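Local coordinates for protein carboxylesterase (EST-2) (Archaeoglobus fulgidus, PDB 5FRD) that probably hydrolyses carboxylic esters as a thermophilic esterase of the alpha/beta hydrolase family and binds a coenzyme A molecule close to its active site, at residues Glu21-Ser30 / Val80-Gly91; Gly46-His54 / Tyr68-Thr79. One frame throughout, in Å; residues are numbered along the deposited sequence.

Contact 1 of 2, residues Glu21-Ser30 / Val80-Gly91; sequences ERKVFYIHSS and VGKAVVVGHSLG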
# COMPACT_ATOMS: atom_id res chain seq x y z
N GLU A 21 9.12 -17.57 -3.33
CA GLU A 21 10.12 -16.60 -3.73
C GLU A 21 9.67 -15.89 -5.02
O GLU A 21 9.28 -16.51 -5.99
CB GLU A 21 11.54 -17.20 -3.76
CG GLU A 21 12.65 -16.16 -3.98
CD GLU A 21 12.86 -15.21 -2.80
OE1 GLU A 21 12.51 -15.59 -1.67
OE2 GLU A 21 13.36 -14.08 -3.01
N ARG A 22 9.67 -14.56 -4.96
CA ARG A 22 9.30 -13.71 -6.09
C ARG A 22 9.77 -12.30 -5.76
O ARG A 22 9.72 -11.87 -4.60
CB ARG A 22 7.77 -13.73 -6.29
CG ARG A 22 7.19 -13.43 -7.64
CD ARG A 22 6.94 -14.68 -8.46
NE ARG A 22 6.59 -14.37 -9.85
CZ ARG A 22 5.34 -14.30 -10.34
NH1 ARG A 22 4.27 -14.41 -9.56
NH2 ARG A 22 5.18 -14.03 -11.63
N LYS A 23 10.18 -11.55 -6.79
CA LYS A 23 10.69 -10.19 -6.59
C LYS A 23 9.54 -9.18 -6.58
O LYS A 23 9.41 -8.34 -7.46
CB LYS A 23 11.73 -9.85 -7.66
CG LYS A 23 12.88 -10.85 -7.75
CD LYS A 23 13.70 -10.87 -6.48
CE LYS A 23 14.93 -11.72 -6.61
NZ LYS A 23 15.79 -11.65 -5.41
N VAL A 24 8.72 -9.31 -5.53
CA VAL A 24 7.53 -8.49 -5.30
C VAL A 24 7.54 -8.12 -3.82
O VAL A 24 7.77 -8.98 -2.97
CB VAL A 24 6.21 -9.22 -5.66
CG1 VAL A 24 5.02 -8.26 -5.54
CG2 VAL A 24 6.27 -9.76 -7.07
N PHE A 25 7.34 -6.83 -3.54
CA PHE A 25 7.42 -6.27 -2.21
C PHE A 25 6.19 -5.41 -1.94
O PHE A 25 5.98 -4.40 -2.64
CB PHE A 25 8.72 -5.45 -2.06
CG PHE A 25 9.04 -5.07 -0.64
CD1 PHE A 25 9.78 -5.92 0.19
CD2 PHE A 25 8.60 -3.87 -0.13
CE1 PHE A 25 10.05 -5.55 1.49
CE2 PHE A 25 8.90 -3.52 1.18
CZ PHE A 25 9.63 -4.37 1.96
N TYR A 26 5.38 -5.79 -0.94
CA TYR A 26 4.10 -5.15 -0.69
C TYR A 26 4.15 -4.27 0.53
O TYR A 26 4.68 -4.69 1.57
CB TYR A 26 3.00 -6.19 -0.45
CG TYR A 26 2.84 -7.28 -1.48
CD1 TYR A 26 3.59 -8.43 -1.40
CD2 TYR A 26 1.91 -7.20 -2.51
CE1 TYR A 26 3.44 -9.47 -2.29
CE2 TYR A 26 1.78 -8.22 -3.43
CZ TYR A 26 2.54 -9.35 -3.33
OH TYR A 26 2.39 -10.38 -4.25
N ILE A 27 3.50 -3.11 0.45
CA ILE A 27 3.46 -2.12 1.52
C ILE A 27 1.99 -1.75 1.81
O ILE A 27 1.29 -1.19 0.96
CB ILE A 27 4.24 -0.83 1.19
CG1 ILE A 27 5.62 -1.18 0.63
CG2 ILE A 27 4.37 -0.00 2.46
CD1 ILE A 27 6.44 0.01 0.22
N HIS A 28 1.56 -2.10 3.02
CA HIS A 28 0.19 -1.92 3.51
C HIS A 28 -0.19 -0.48 3.78
O HIS A 28 0.64 0.44 3.77
CB HIS A 28 -0.03 -2.75 4.77
CG HIS A 28 0.80 -2.32 5.93
ND1 HIS A 28 0.49 -1.22 6.71
CD2 HIS A 28 1.94 -2.84 6.45
CE1 HIS A 28 1.41 -1.10 7.66
NE2 HIS A 28 2.32 -2.04 7.50
N SER A 29 -1.48 -0.28 4.10
CA SER A 29 -2.08 1.00 4.37
C SER A 29 -2.19 1.35 5.84
O SER A 29 -1.74 0.60 6.72
CB SER A 29 -3.47 1.03 3.67
OG SER A 29 -4.24 -0.03 4.12
N SER A 30 -2.78 2.50 6.13
CA SER A 30 -2.92 2.99 7.50
C SER A 30 -3.73 2.05 8.38
O SER A 30 -4.76 1.50 7.97
CB SER A 30 -3.63 4.34 7.54
OG SER A 30 -2.89 5.37 6.91
N VAL A 80 14.68 -9.12 -0.87
CA VAL A 80 14.64 -9.42 -2.31
C VAL A 80 15.65 -8.66 -3.16
O VAL A 80 15.87 -9.05 -4.30
CB VAL A 80 13.21 -9.24 -2.88
CG1 VAL A 80 12.31 -10.37 -2.36
CG2 VAL A 80 12.63 -7.90 -2.52
N GLY A 81 16.27 -7.61 -2.63
CA GLY A 81 17.30 -6.87 -3.36
C GLY A 81 16.73 -5.81 -4.25
O GLY A 81 17.01 -4.64 -4.06
N LYS A 82 15.95 -6.27 -5.24
CA LYS A 82 15.18 -5.39 -6.12
C LYS A 82 13.81 -6.02 -6.30
O LYS A 82 13.65 -7.22 -6.21
CB LYS A 82 15.85 -5.24 -7.48
CG LYS A 82 17.26 -4.70 -7.40
CD LYS A 82 17.77 -4.42 -8.80
CE LYS A 82 19.24 -3.99 -8.79
NZ LYS A 82 19.42 -2.58 -8.35
N ALA A 83 12.78 -5.20 -6.52
CA ALA A 83 11.44 -5.78 -6.61
C ALA A 83 10.48 -4.87 -7.33
O ALA A 83 10.71 -3.65 -7.44
CB ALA A 83 10.88 -6.04 -5.21
N VAL A 84 9.38 -5.47 -7.78
CA VAL A 84 8.17 -4.73 -8.09
C VAL A 84 7.59 -4.30 -6.73
O VAL A 84 7.32 -5.16 -5.90
CB VAL A 84 7.21 -5.61 -8.87
CG1 VAL A 84 5.89 -4.89 -9.10
CG2 VAL A 84 7.84 -6.05 -10.18
N VAL A 85 7.40 -3.01 -6.55
CA VAL A 85 6.91 -2.48 -5.28
C VAL A 85 5.44 -2.18 -5.40
O VAL A 85 5.04 -1.40 -6.28
CB VAL A 85 7.67 -1.23 -4.87
CG1 VAL A 85 7.15 -0.67 -3.56
CG2 VAL A 85 9.17 -1.52 -4.76
N VAL A 86 4.64 -2.81 -4.55
CA VAL A 86 3.16 -2.73 -4.57
C VAL A 86 2.75 -2.00 -3.30
O VAL A 86 2.98 -2.49 -2.21
CB VAL A 86 2.55 -4.13 -4.59
CG1 VAL A 86 1.02 -4.04 -4.65
CG2 VAL A 86 3.08 -4.97 -5.73
N GLY A 87 2.14 -0.83 -3.43
CA GLY A 87 1.72 -0.03 -2.29
C GLY A 87 0.27 0.34 -2.31
O GLY A 87 -0.21 0.81 -3.34
N HIS A 88 -0.40 0.18 -1.18
CA HIS A 88 -1.80 0.52 -1.00
C HIS A 88 -1.94 1.75 -0.13
O HIS A 88 -1.50 1.75 1.01
CB HIS A 88 -2.55 -0.62 -0.39
CG HIS A 88 -4.00 -0.34 -0.18
ND1 HIS A 88 -4.64 -0.55 1.02
CD2 HIS A 88 -4.93 0.15 -1.02
CE1 HIS A 88 -5.91 -0.20 0.90
NE2 HIS A 88 -6.12 0.21 -0.33
N SER A 89 -2.60 2.79 -0.66
CA SER A 89 -2.97 4.00 0.10
C SER A 89 -1.75 4.68 0.76
O SER A 89 -0.87 5.09 0.01
CB SER A 89 -4.13 3.69 1.04
OG SER A 89 -4.88 4.89 1.31
N LEU A 90 -1.65 4.79 2.09
CA LEU A 90 -0.38 5.19 2.72
C LEU A 90 0.80 4.42 2.12
O LEU A 90 1.87 5.01 1.86
CB LEU A 90 -0.40 4.91 4.23
CG LEU A 90 0.93 4.96 5.00
CD1 LEU A 90 1.46 6.37 5.01
CD2 LEU A 90 0.78 4.40 6.41
N GLY A 91 0.65 3.11 1.93
CA GLY A 91 1.75 2.31 1.38
C GLY A 91 2.13 2.71 -0.03
O GLY A 91 3.26 2.50 -0.47

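Contact 2 of 2, residues Gly46-His54 / Tyr68-Thr79; sequences GYAIDLPNH and YAYYASESLKKT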
# COMPACT_ATOMS: atom_id res chain seq x y z
N GLY A 46 6.25 -13.37 -2.93
CA GLY A 46 6.95 -12.17 -2.53
C GLY A 46 6.96 -11.96 -1.02
O GLY A 46 6.68 -12.87 -0.24
N TYR A 47 7.26 -10.73 -0.62
CA TYR A 47 7.36 -10.31 0.77
C TYR A 47 6.49 -9.11 1.05
O TYR A 47 6.50 -8.15 0.27
CB TYR A 47 8.80 -9.89 1.09
CG TYR A 47 9.81 -10.97 1.28
CD1 TYR A 47 10.37 -11.59 0.19
CD2 TYR A 47 10.22 -11.35 2.55
CE1 TYR A 47 11.37 -12.59 0.36
CE2 TYR A 47 11.21 -12.32 2.73
CZ TYR A 47 11.74 -12.92 1.64
OH TYR A 47 12.75 -13.88 1.80
N ALA A 48 5.79 -9.12 2.18
CA ALA A 48 4.99 -7.99 2.65
C ALA A 48 5.52 -7.50 3.98
O ALA A 48 5.62 -8.28 4.92
CB ALA A 48 3.52 -8.36 2.77
N ILE A 49 5.86 -6.23 4.05
CA ILE A 49 6.38 -5.66 5.28
C ILE A 49 5.31 -5.39 6.32
O ILE A 49 4.20 -4.97 5.97
CB ILE A 49 7.18 -4.40 4.96
CG1 ILE A 49 8.00 -3.93 6.16
CG2 ILE A 49 6.29 -3.28 4.44
CD1 ILE A 49 8.97 -2.77 5.85
N ASP A 50 5.61 -5.57 7.60
CA ASP A 50 4.88 -4.88 8.67
C ASP A 50 5.65 -3.58 8.94
O ASP A 50 6.78 -3.65 9.43
CB ASP A 50 4.88 -5.68 9.99
CG ASP A 50 3.91 -6.83 10.04
OD1 ASP A 50 2.85 -6.79 9.38
OD2 ASP A 50 4.15 -7.75 10.90
N LEU A 51 5.15 -2.42 8.53
CA LEU A 51 5.88 -1.20 8.86
C LEU A 51 6.06 -1.10 10.36
O LEU A 51 5.21 -1.56 11.13
CB LEU A 51 5.14 0.04 8.33
CG LEU A 51 5.10 0.24 6.82
CD1 LEU A 51 4.13 1.34 6.46
CD2 LEU A 51 6.47 0.48 6.23
N PRO A 52 7.17 -0.49 10.80
CA PRO A 52 7.26 -0.23 12.25
C PRO A 52 5.98 0.42 12.76
O PRO A 52 5.30 1.14 12.01
CB PRO A 52 8.46 0.71 12.34
CG PRO A 52 9.31 0.32 11.18
CD PRO A 52 8.33 0.01 10.07
N ASN A 53 5.63 0.10 13.99
CA ASN A 53 4.36 0.48 14.62
C ASN A 53 3.15 -0.35 14.23
O ASN A 53 2.05 -0.07 14.70
CB ASN A 53 4.04 1.97 14.47
CG ASN A 53 5.20 2.84 14.91
OD1 ASN A 53 5.68 2.68 16.02
ND2 ASN A 53 5.71 3.67 14.04
N HIS A 54 3.37 -1.36 13.38
CA HIS A 54 2.31 -2.20 12.85
C HIS A 54 2.71 -3.66 12.96
O HIS A 54 3.88 -4.02 12.93
CB HIS A 54 2.03 -1.86 11.39
CG HIS A 54 1.71 -0.41 11.15
ND1 HIS A 54 2.67 0.57 11.14
CD2 HIS A 54 0.54 0.21 10.91
CE1 HIS A 54 2.10 1.74 10.92
NE2 HIS A 54 0.81 1.55 10.75
N TYR A 68 9.10 6.14 6.78
CA TYR A 68 8.63 4.80 6.47
C TYR A 68 9.26 4.25 5.20
O TYR A 68 9.54 3.06 5.09
CB TYR A 68 7.09 4.74 6.35
CG TYR A 68 6.37 4.62 7.66
CD1 TYR A 68 6.77 3.70 8.61
CD2 TYR A 68 5.22 5.36 7.93
CE1 TYR A 68 6.11 3.55 9.81
CE2 TYR A 68 4.56 5.23 9.15
CZ TYR A 68 5.01 4.31 10.09
OH TYR A 68 4.40 4.17 11.34
N ALA A 69 9.51 5.11 4.21
CA ALA A 69 10.19 4.67 3.00
C ALA A 69 11.62 4.19 3.24
O ALA A 69 12.09 3.30 2.54
CB ALA A 69 10.15 5.77 1.95
N TYR A 70 12.29 4.79 4.22
CA TYR A 70 13.59 4.30 4.62
C TYR A 70 13.49 2.87 5.16
O TYR A 70 14.23 1.99 4.72
CB TYR A 70 14.23 5.21 5.68
CG TYR A 70 15.49 4.64 6.23
CD1 TYR A 70 16.66 4.69 5.48
CD2 TYR A 70 15.51 4.00 7.46
CE1 TYR A 70 17.84 4.14 5.95
CE2 TYR A 70 16.69 3.44 7.94
CZ TYR A 70 17.84 3.52 7.17
OH TYR A 70 19.04 2.99 7.60
N TYR A 71 12.58 2.62 6.10
CA TYR A 71 12.40 1.25 6.59
C TYR A 71 12.00 0.28 5.48
O TYR A 71 12.50 -0.84 5.43
CB TYR A 71 11.39 1.16 7.74
CG TYR A 71 11.90 1.79 9.00
CD1 TYR A 71 12.89 1.17 9.76
CD2 TYR A 71 11.42 3.03 9.42
CE1 TYR A 71 13.40 1.78 10.89
CE2 TYR A 71 11.92 3.64 10.56
CZ TYR A 71 12.91 3.01 11.28
OH TYR A 71 13.39 3.62 12.42
N ALA A 72 11.14 0.71 4.57
CA ALA A 72 10.73 -0.14 3.49
C ALA A 72 11.87 -0.46 2.55
O ALA A 72 12.05 -1.58 2.14
CB ALA A 72 9.56 0.46 2.75
N SER A 73 12.65 0.58 2.18
CA SER A 73 13.78 0.36 1.29
C SER A 73 14.85 -0.56 1.87
O SER A 73 15.31 -1.48 1.18
CB SER A 73 14.36 1.68 0.85
OG SER A 73 14.85 2.44 1.92
N GLU A 74 15.20 -0.35 3.13
CA GLU A 74 16.16 -1.22 3.79
C GLU A 74 15.66 -2.64 3.86
O GLU A 74 16.38 -3.61 3.66
CB GLU A 74 16.50 -0.71 5.19
CG GLU A 74 17.32 0.57 5.19
CD GLU A 74 18.71 0.35 4.61
OE1 GLU A 74 19.43 -0.54 5.10
OE2 GLU A 74 19.06 1.01 3.63
N SER A 75 14.36 -2.79 4.13
CA SER A 75 13.78 -4.12 4.22
C SER A 75 13.71 -4.84 2.87
O SER A 75 13.95 -6.02 2.79
CB SER A 75 12.37 -4.04 4.83
OG SER A 75 12.38 -3.51 6.15
N LEU A 76 13.40 -4.10 1.81
CA LEU A 76 13.42 -4.63 0.48
C LEU A 76 14.83 -5.10 0.12
O LEU A 76 15.03 -6.22 -0.32
CB LEU A 76 12.88 -3.57 -0.50
CG LEU A 76 12.62 -3.96 -1.93
CD1 LEU A 76 11.75 -2.92 -2.61
CD2 LEU A 76 13.89 -4.21 -2.74
N LYS A 77 15.80 -4.24 0.35
CA LYS A 77 17.19 -4.59 0.05
C LYS A 77 17.62 -5.88 0.75
O LYS A 77 18.31 -6.71 0.16
CB LYS A 77 18.13 -3.45 0.45
CG LYS A 77 18.07 -2.25 -0.45
CD LYS A 77 18.83 -1.08 0.17
CE LYS A 77 18.74 0.17 -0.68
NZ LYS A 77 19.44 1.32 -0.03
N LYS A 78 17.19 -6.07 2.01
CA LYS A 78 17.59 -7.23 2.83
C LYS A 78 16.84 -8.51 2.53
O LYS A 78 17.23 -9.58 2.99
CB LYS A 78 17.43 -6.90 4.32
CG LYS A 78 18.46 -5.90 4.85
CD LYS A 78 18.12 -5.43 6.26
CE LYS A 78 18.93 -4.23 6.70
NZ LYS A 78 20.37 -4.57 6.88
N THR A 79 15.74 -8.42 1.77
CA THR A 79 14.93 -9.59 1.50
C THR A 79 15.00 -10.03 0.05
O THR A 79 15.35 -11.16 -0.24
CB THR A 79 13.45 -9.36 1.93
OG1 THR A 79 12.97 -8.16 1.33
CG2 THR A 79 13.32 -9.29 3.42
O HOH W 1 14.54 -13.84 -0.22

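Contact 1 of 2, residues Glu21-Ser30 / Val80-Gly91
Val24-Ile27 and Val84-Gly87 are parallel neighbours inside the central beta-sheet, paired residue for residue in a buried strand-to-strand contact. Backbone bonds run back and forth between them, from Val84 N to Lys23 O, then through Phe25 and Val86, and end with His88 N to Ile27 O at 3.1 Å, nearly linear at both ends. On one face Val24, Tyr26 and Val86 form an apolar cluster. Tyr26 turns its CG away from its carbonyl carbon (chi1 -52°), which lays its ring alongside the valine, CD2 lying 3.8 Å from Val86 CB. Val24 CG1 sits over the rim of the same ring and also meets Val86 CG2 at 3.8 Å, while the phenol oxygen is bonded to Gly45 O. The other face carries Ile27, whose CD1 touches Val85 CG1 at 3.9 Å, and Phe25, whose CB rests on Ala83 CB while its ring leads off to helix 65-79. Lys23, bent at chi2, brings NZ to Val80 O at 2.8 Å in one of its two conformers, and Val80 CG1 packs near Arg22 O. Where strand 83-88 runs into the helix that begins at Leu90, the geometry fits the nucleophile elbow of alpha/beta hydrolases, Gly87-His88-Ser89-Leu90-Gly91. Ser89, probably the nucleophile, takes the strained backbone conformation (phi 56°, psi -117°) expected there; its side chain touches His228 and lies about 4 Å, nearest atoms, from the bound coenzyme A. The flanking glycines let the chain turn this tightly: a CB on Gly87 would collide with Gly91 O, and one on Gly91 would run into Ile27 O. Ser29 CB packs against Ser89, and Ser29 OG is hydrogen-bonded to Gln36 OE1. His28 ND1 donates to Ser29 O at 2.9 Å in the imidazole plane, and Leu51 N holds NE2, fixing the ring at both nitrogens.

Contact 2 of 2, residues Gly46-His54 / Tyr68-Thr79
Tyr68 OH is met by three residues of the type II turn Leu51-His54. Asn53 ND2 donates to it at 3.0 Å along an almost straight line (174°), with the oxygen in the amide plane and the phenol ring standing steeply to that plane; the same nitrogen also bonds Val60 O. His54 CE1 comes within 3.4 Å of the hydroxyl, which lies at the edge of the imidazole. Pro52 O borders the phenol edge, 3.2 Å from Tyr68 OH, and takes a 2.8 Å bond from His54 ND1, with His54 NE2 held by Asp168, so the imidazole is fixed at both nitrogens. Over one face of the Tyr68 ring lies Leu51 CD1, 4.2 Å from the centroid. A phenylalanine in place of Tyr68 would probably leave the Asn53 amide with one acceptor fewer and the turn less firmly tied to the helix. One helical turn on, Pro52 CG lies over a face of the Tyr71 ring in a CH-pi contact, 3.9 Å from the centroid. Ile49 is extended, its CG1 opposite the backbone N (chi1 -168°), which carries CD1 onto the helix, against Ala72 CA and 3.5 Å from Ser75 OG. That hydroxyl is satisfied within the helix by Tyr71 O. At the far end Thr79 CB sits centrally over the Tyr47 ring, 3.8 Å from its centroid, and a water links Tyr47 OH, also bonded by Lys18, to Thr79 O. Helix 65-79 thus covers strand 47-49, its segment 68-79 running roughly against it (153° between directions), as the connecting helix of a beta-alpha-beta crossover does in the alpha/beta hydrolase fold, here on the way to strand 83-88.

Both contacts are buried, but contact 1 lies nearer the centre of the chain and is a strand pair within the sheet, whereas contact 2 packs a helix onto the sheet. Strands 24-27 and 47-49 are themselves neighbours, joined by backbone bonds such as Tyr26 N to Tyr47 O (2.9 Å). Helix 65-79 leads into strand 83-88, and, since both its segments lie between those of contact 1, contact 2 is nested in the loop that contact 1 closes. Regular backbone bonding dominates contact 1; contact 2 rests on CH-pi and apolar packing, with a single direct hydrogen bond and one water bridge. Phe25 reaches the helix of contact 2, and the His28-Leu51 bond joins the two just past strand 24-27.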